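Local coordinates for protein carboxypeptidase Y inhibitor (Saccharomyces cerevisiae, PDB 1WPX) that inhibits carboxypeptidase Y specifically and potently, and belongs to the phosphatidylethanolamine-binding protein family, at residues Ile13-Tyr16 against Lys17-Ile21; Asp98-Ser101 against Lys102-Lys106; Val198-Trp201 against Ala202-Asn206. All coordinates share one frame; numbering follows the deposited sequence.

Contact 1. Residues Ile13-Tyr16 against Lys17-Ile21; sequences IDSY and KKHGI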
# COMPACT_ATOMS: atom_id res chain seq x y z
N ILE B 13 -11.92 10.85 -3.41
CA ILE B 13 -13.35 10.91 -3.11
C ILE B 13 -13.69 9.85 -2.07
O ILE B 13 -14.36 10.14 -1.08
CB ILE B 13 -14.22 10.64 -4.37
CG1 ILE B 13 -13.83 11.57 -5.51
CG2 ILE B 13 -15.69 10.83 -4.03
CD1 ILE B 13 -14.17 13.02 -5.25
N ASP B 14 -13.22 8.63 -2.30
CA ASP B 14 -13.50 7.54 -1.38
C ASP B 14 -13.08 7.86 0.05
O ASP B 14 -13.82 7.59 0.99
CB ASP B 14 -12.81 6.25 -1.85
CG ASP B 14 -13.43 5.71 -3.12
OD1 ASP B 14 -14.54 6.15 -3.48
OD2 ASP B 14 -12.81 4.83 -3.77
N SER B 15 -11.90 8.46 0.20
CA SER B 15 -11.42 8.82 1.52
C SER B 15 -12.33 9.89 2.15
O SER B 15 -12.76 9.73 3.29
CB SER B 15 -9.98 9.34 1.43
OG SER B 15 -9.44 9.59 2.72
N TYR B 16 -12.63 10.95 1.41
CA TYR B 16 -13.48 12.04 1.90
C TYR B 16 -14.83 11.51 2.37
O TYR B 16 -15.38 11.99 3.36
CB TYR B 16 -13.75 13.07 0.80
CG TYR B 16 -12.53 13.77 0.24
CD1 TYR B 16 -12.51 14.18 -1.10
CD2 TYR B 16 -11.40 14.02 1.03
CE1 TYR B 16 -11.40 14.83 -1.65
CE2 TYR B 16 -10.28 14.67 0.49
CZ TYR B 16 -10.29 15.07 -0.85
OH TYR B 16 -9.20 15.70 -1.42
N LYS B 17 -15.36 10.54 1.63
CA LYS B 17 -16.65 9.95 1.97
C LYS B 17 -16.59 9.14 3.25
O LYS B 17 -17.31 9.42 4.21
CB LYS B 17 -17.13 9.03 0.84
CG LYS B 17 -17.55 9.77 -0.41
CD LYS B 17 -18.03 8.79 -1.48
CE LYS B 17 -19.17 7.92 -0.95
NZ LYS B 17 -19.63 6.94 -1.98
N LYS B 18 -15.71 8.15 3.26
CA LYS B 18 -15.56 7.27 4.42
C LYS B 18 -15.33 8.02 5.72
O LYS B 18 -15.77 7.57 6.78
CB LYS B 18 -14.42 6.28 4.17
CG LYS B 18 -14.24 5.27 5.28
CD LYS B 18 -13.07 4.36 4.99
CE LYS B 18 -12.77 3.45 6.17
NZ LYS B 18 -11.59 2.58 5.90
N HIS B 19 -14.67 9.17 5.65
CA HIS B 19 -14.37 9.95 6.85
C HIS B 19 -15.23 11.20 7.01
O HIS B 19 -14.86 12.13 7.73
CB HIS B 19 -12.89 10.31 6.87
CG HIS B 19 -11.99 9.11 6.81
ND1 HIS B 19 -11.69 8.35 7.92
CD2 HIS B 19 -11.40 8.49 5.76
CE1 HIS B 19 -10.95 7.32 7.55
NE2 HIS B 19 -10.76 7.38 6.25
N GLY B 20 -16.39 11.21 6.34
CA GLY B 20 -17.32 12.33 6.42
C GLY B 20 -16.79 13.73 6.16
O GLY B 20 -17.35 14.71 6.68
N ILE B 21 -15.74 13.86 5.36
CA ILE B 21 -15.17 15.17 5.05
C ILE B 21 -16.08 15.95 4.10
O ILE B 21 -16.11 17.18 4.13
CB ILE B 21 -13.78 15.03 4.40
CG1 ILE B 21 -12.84 14.24 5.32
CG2 ILE B 21 -13.22 16.40 4.09
CD1 ILE B 21 -12.49 14.95 6.61

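Contact 2. Residues Asp98-Ser101 against Lys102-Lys106; sequences DAPS and KTDHK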
# COMPACT_ATOMS: atom_id res chain seq x y z
N ASP B 98 -13.97 18.63 14.69
CA ASP B 98 -14.20 17.79 15.86
C ASP B 98 -13.67 18.45 17.13
O ASP B 98 -12.86 17.87 17.87
CB ASP B 98 -13.53 16.42 15.65
CG ASP B 98 -14.00 15.73 14.39
OD1 ASP B 98 -15.22 15.71 14.14
OD2 ASP B 98 -13.15 15.21 13.64
N ALA B 99 -14.13 19.67 17.37
CA ALA B 99 -13.72 20.43 18.54
C ALA B 99 -14.94 20.74 19.40
O ALA B 99 -15.93 21.27 18.90
CB ALA B 99 -13.04 21.71 18.11
N PRO B 100 -14.89 20.41 20.69
CA PRO B 100 -13.77 19.76 21.38
C PRO B 100 -13.63 18.26 21.09
O PRO B 100 -12.65 17.64 21.48
CB PRO B 100 -14.07 20.04 22.84
CG PRO B 100 -15.57 19.93 22.87
CD PRO B 100 -15.98 20.71 21.64
N SER B 101 -14.63 17.69 20.42
CA SER B 101 -14.60 16.27 20.10
C SER B 101 -15.48 15.96 18.89
O SER B 101 -16.21 16.83 18.40
CB SER B 101 -15.10 15.45 21.28
OG SER B 101 -16.51 15.57 21.41
N LYS B 102 -15.43 14.71 18.44
CA LYS B 102 -16.23 14.27 17.30
C LYS B 102 -17.71 14.27 17.63
O LYS B 102 -18.55 14.09 16.75
CB LYS B 102 -15.80 12.87 16.87
CG LYS B 102 -16.50 12.37 15.62
CD LYS B 102 -16.26 10.88 15.39
CE LYS B 102 -17.06 10.36 14.19
NZ LYS B 102 -16.95 8.88 14.02
N THR B 103 -18.04 14.46 18.91
CA THR B 103 -19.43 14.46 19.33
C THR B 103 -19.90 15.81 19.87
O THR B 103 -20.97 16.29 19.50
CB THR B 103 -19.68 13.38 20.40
OG1 THR B 103 -19.59 12.09 19.78
CG2 THR B 103 -21.06 13.54 21.02
N ASP B 104 -19.10 16.40 20.75
CA ASP B 104 -19.43 17.71 21.32
C ASP B 104 -18.93 18.77 20.33
O ASP B 104 -17.72 18.93 20.15
CB ASP B 104 -18.75 17.89 22.67
CG ASP B 104 -19.38 19.01 23.50
OD1 ASP B 104 -19.55 20.13 22.98
OD2 ASP B 104 -19.69 18.76 24.68
N HIS B 105 -19.86 19.48 19.70
CA HIS B 105 -19.49 20.51 18.73
C HIS B 105 -19.65 21.94 19.22
O HIS B 105 -19.86 22.86 18.43
CB HIS B 105 -20.31 20.31 17.45
CG HIS B 105 -20.07 18.99 16.79
ND1 HIS B 105 -18.82 18.55 16.43
CD2 HIS B 105 -20.93 18.00 16.43
CE1 HIS B 105 -18.91 17.35 15.87
NE2 HIS B 105 -20.19 17.00 15.86
N LYS B 106 -19.53 22.14 20.53
CA LYS B 106 -19.65 23.47 21.11
C LYS B 106 -18.70 24.44 20.42
O LYS B 106 -18.96 25.64 20.35
CB LYS B 106 -19.34 23.42 22.62
CG LYS B 106 -19.05 24.78 23.27
CD LYS B 106 -20.20 25.77 23.15
CE LYS B 106 -21.37 25.40 24.06
NZ LYS B 106 -20.99 25.45 25.51

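Contact 3. Residues Val198-Trp201 against Ala202-Asn206; sequences VGKW and AKENN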
# COMPACT_ATOMS: atom_id res chain seq x y z
N VAL B 198 -15.26 26.68 7.58
CA VAL B 198 -14.81 26.85 6.20
C VAL B 198 -15.94 26.87 5.19
O VAL B 198 -15.90 27.62 4.22
CB VAL B 198 -13.80 25.75 5.79
CG1 VAL B 198 -12.67 25.69 6.79
CG2 VAL B 198 -14.48 24.40 5.68
N GLY B 199 -16.96 26.04 5.41
CA GLY B 199 -18.08 25.99 4.49
C GLY B 199 -18.78 27.33 4.39
O GLY B 199 -18.96 27.86 3.30
N LYS B 200 -19.17 27.86 5.55
CA LYS B 200 -19.85 29.15 5.64
C LYS B 200 -18.98 30.28 5.06
O LYS B 200 -19.41 31.00 4.15
CB LYS B 200 -20.16 29.46 7.10
CG LYS B 200 -20.89 30.77 7.35
CD LYS B 200 -22.29 30.72 6.77
CE LYS B 200 -23.13 31.90 7.22
NZ LYS B 200 -24.52 31.76 6.70
N TRP B 201 -17.77 30.40 5.60
CA TRP B 201 -16.83 31.43 5.19
C TRP B 201 -16.42 31.37 3.71
O TRP B 201 -16.30 32.41 3.06
CB TRP B 201 -15.57 31.35 6.05
CG TRP B 201 -14.62 32.48 5.86
CD1 TRP B 201 -14.77 33.76 6.31
CD2 TRP B 201 -13.36 32.44 5.18
NE1 TRP B 201 -13.68 34.52 5.96
CE2 TRP B 201 -12.80 33.74 5.26
CE3 TRP B 201 -12.64 31.44 4.52
CZ2 TRP B 201 -11.56 34.05 4.70
CZ3 TRP B 201 -11.41 31.75 3.96
CH2 TRP B 201 -10.88 33.05 4.06
N ALA B 202 -16.21 30.17 3.19
CA ALA B 202 -15.81 30.01 1.80
C ALA B 202 -16.91 30.45 0.83
O ALA B 202 -16.62 31.01 -0.23
CB ALA B 202 -15.42 28.57 1.52
N LYS B 203 -18.15 30.19 1.21
CA LYS B 203 -19.28 30.56 0.36
C LYS B 203 -19.54 32.06 0.32
O LYS B 203 -19.71 32.62 -0.76
CB LYS B 203 -20.55 29.84 0.83
CG LYS B 203 -20.75 28.48 0.20
CD LYS B 203 -20.91 28.60 -1.32
CE LYS B 203 -21.03 27.23 -1.99
NZ LYS B 203 -21.20 27.33 -3.48
N GLU B 204 -19.56 32.70 1.47
CA GLU B 204 -19.81 34.14 1.49
C GLU B 204 -18.67 34.93 0.86
O GLU B 204 -18.76 36.14 0.71
CB GLU B 204 -20.08 34.63 2.92
CG GLU B 204 -19.01 34.34 3.96
CD GLU B 204 -19.42 34.80 5.36
OE1 GLU B 204 -20.52 34.44 5.82
OE2 GLU B 204 -18.63 35.52 6.01
N ASN B 205 -17.60 34.25 0.47
CA ASN B 205 -16.47 34.93 -0.14
C ASN B 205 -16.19 34.42 -1.55
O ASN B 205 -15.15 34.71 -2.13
CB ASN B 205 -15.23 34.78 0.74
CG ASN B 205 -15.30 35.66 1.97
OD1 ASN B 205 -15.31 36.89 1.87
ND2 ASN B 205 -15.33 35.04 3.15
N ASN B 206 -17.12 33.64 -2.09
CA ASN B 206 -16.99 33.11 -3.44
C ASN B 206 -15.69 32.39 -3.73
O ASN B 206 -15.12 32.56 -4.81
CB ASN B 206 -17.16 34.25 -4.44
CG ASN B 206 -18.49 34.97 -4.28
OD1 ASN B 206 -18.57 36.18 -4.47
ND2 ASN B 206 -19.53 34.21 -3.93

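Contact 1. Residues Ile13-Tyr16 against Lys17-Ile21
Ile13 and Lys17 begin a series of backbone bonds through the last turn of helix 8-18: Lys17 N reaches Ile13 O at 2.9 Å, Lys18 N bonds to Asp14 O at 3.0 Å, and His19 N bonds to Ser15 O. The pattern then shifts. Ile21 N returns five residues to Tyr16 O at 2.8 Å, while Gly20 N bonds to Lys17 O; with Gly20 at positive phi as the C-prime residue, this is a Schellman motif that ends the helix.

Apolar contacts flank these bonds. Tyr16 CB lies 4.1 Å from Ile21 CB, just beside the Schellman bond. The Tyr16 ring leaves on the side opposite its own carbonyl carbon (chi1 -61°), and its OH is hydrogen-bonded to Ser212 O. Lys17 follows the helix back until its CD meets Ile13 CG2 at 4.0 Å, then bends at chi3.

Among the polar side chains, Asp14 OD1 and Lys17 NZ carry opposite charges but stay 5.4 Å apart. The carbon edge of the His19 ring faces Ser15, His19 CD2 lying 3.1 Å from Ser15 O. Its nitrogens are engaged too: ND1 with Tyr216 OH, NE2 with an acidic side chain of another protein's chain, which also supplies an acidic group for a salt bridge to Lys18 NZ.

Contact 2. Residues Asp98-Ser101 against Lys102-Lys106
Asp98, Ala99 and Pro100 belong to the DPDxP signature of the phosphatidylethanolamine-binding family, and Lys102-Lys106 fold back against them in the loop between strands 90-96 and 110-120. In relatives this signature lines the ligand pocket; here a sulfate ion, probably from the crystallisation liquor, lies near the Ala99 side chain, consistent with a pocket that can take an anion. The peptide before Pro100 is cis, which turns the chain sharply into Ser101.

Ser101 OG organises the turn. Its hydroxyl oxygen accepts two backbone N-H groups, from Thr103 N at 3.1 Å and from Asp104 N at 2.8 Å, the second with an angle of 164°; the first closes an ST turn. The grip depends on chi1 of 74°, which sets OG between the serine's own backbone N and carbonyl carbon, over the amides that follow. An alanine here would remove the shared acceptor, and the two N-H groups would probably be left without their mate, freeing the turn to open. An additional bond from Ser101 N to Asp104 O is weak, and the position of that oxygen is doubtful.

Asp104 starts a second turn: OD1 receives Lys106 N at 3.2 Å, an Asx turn. The same side chain crosses Pro100 at a slant, Asp104 CB lying 3.8 Å from Pro100 CG.

At the other flank, the Asp98 and Lys102 side chains run side by side, Asp98 OD1 lying 3.9 Å from Lys102 CG. The charge of this carboxylate is met by Arg163 in a salt bridge. The His105 side chain starts away from Asp98-Ser101, but its ring returns toward them, nearing Ser101 obliquely, with His105 ND1 and CE1 each 3.7 Å from Ser101 O.

Contact 3. Residues Val198-Trp201 against Ala202-Asn206
Trp201 and Asn205 make the tight side of this contact. Asn205 ND2 donates to Trp201 O at 2.8 Å (147°) while sitting over one face of the indole, toward its rim and 3.3 Å from NE1. Ring and amide planes stand 61° apart, so the nitrogen comes over the ring without the amide stacking on it. Trp201 CG lies opposite its backbone N (chi1 -171°), which sets the indole beside the residue's own carbonyl, so one amide nitrogen serves that oxygen and covers the ring. Ser181 fixes the cluster from outside: its O takes Trp201 NE1, and its OG bonds to Asn205 ND2.

Along the backbone, Ala202 N to Val198 O (2.8 Å) and Glu204 N to Lys200 O (3.2 Å) run through helix 198-203. It ends in a Schellman motif whose C-prime residue, Asn206, has positive phi and donates its N to Lys203 O. Val198 and Ala202 both pack on Tyr169 of strand 162-170.

The opposite-charged pair on the exposed side is looser. Lys200 CE lies 3.9 Å from Glu204 OE1, but Lys200 NZ stops 4.9 Å from that oxygen. OE2 is held by Ser181 OG; Glu204 CG merely rests 3.4 Å from Trp201 O.

In the fold
From the N terminus the three contacts follow in series; each is a local turn, and none nests within or crosses another. Contact 1 ends helix 8-18 and turns the chain into helix 21-24, placing it beside strands 162-170 and 208-217 and against the other protein's chain. Contact 2 shapes the loop joining strand 90-96 to strand 110-120. Contact 3 ends helix 198-203 just before strand 208-217. Their centres stand about 19 to 21 Å apart and none touches another. Arg163 bridges the first two: it bonds to His19 O of contact 1 and pairs with Asp98 of contact 2. Strand 162-170 also meets contact 3, and Val198 touches strand 90-96, which leads into contact 2.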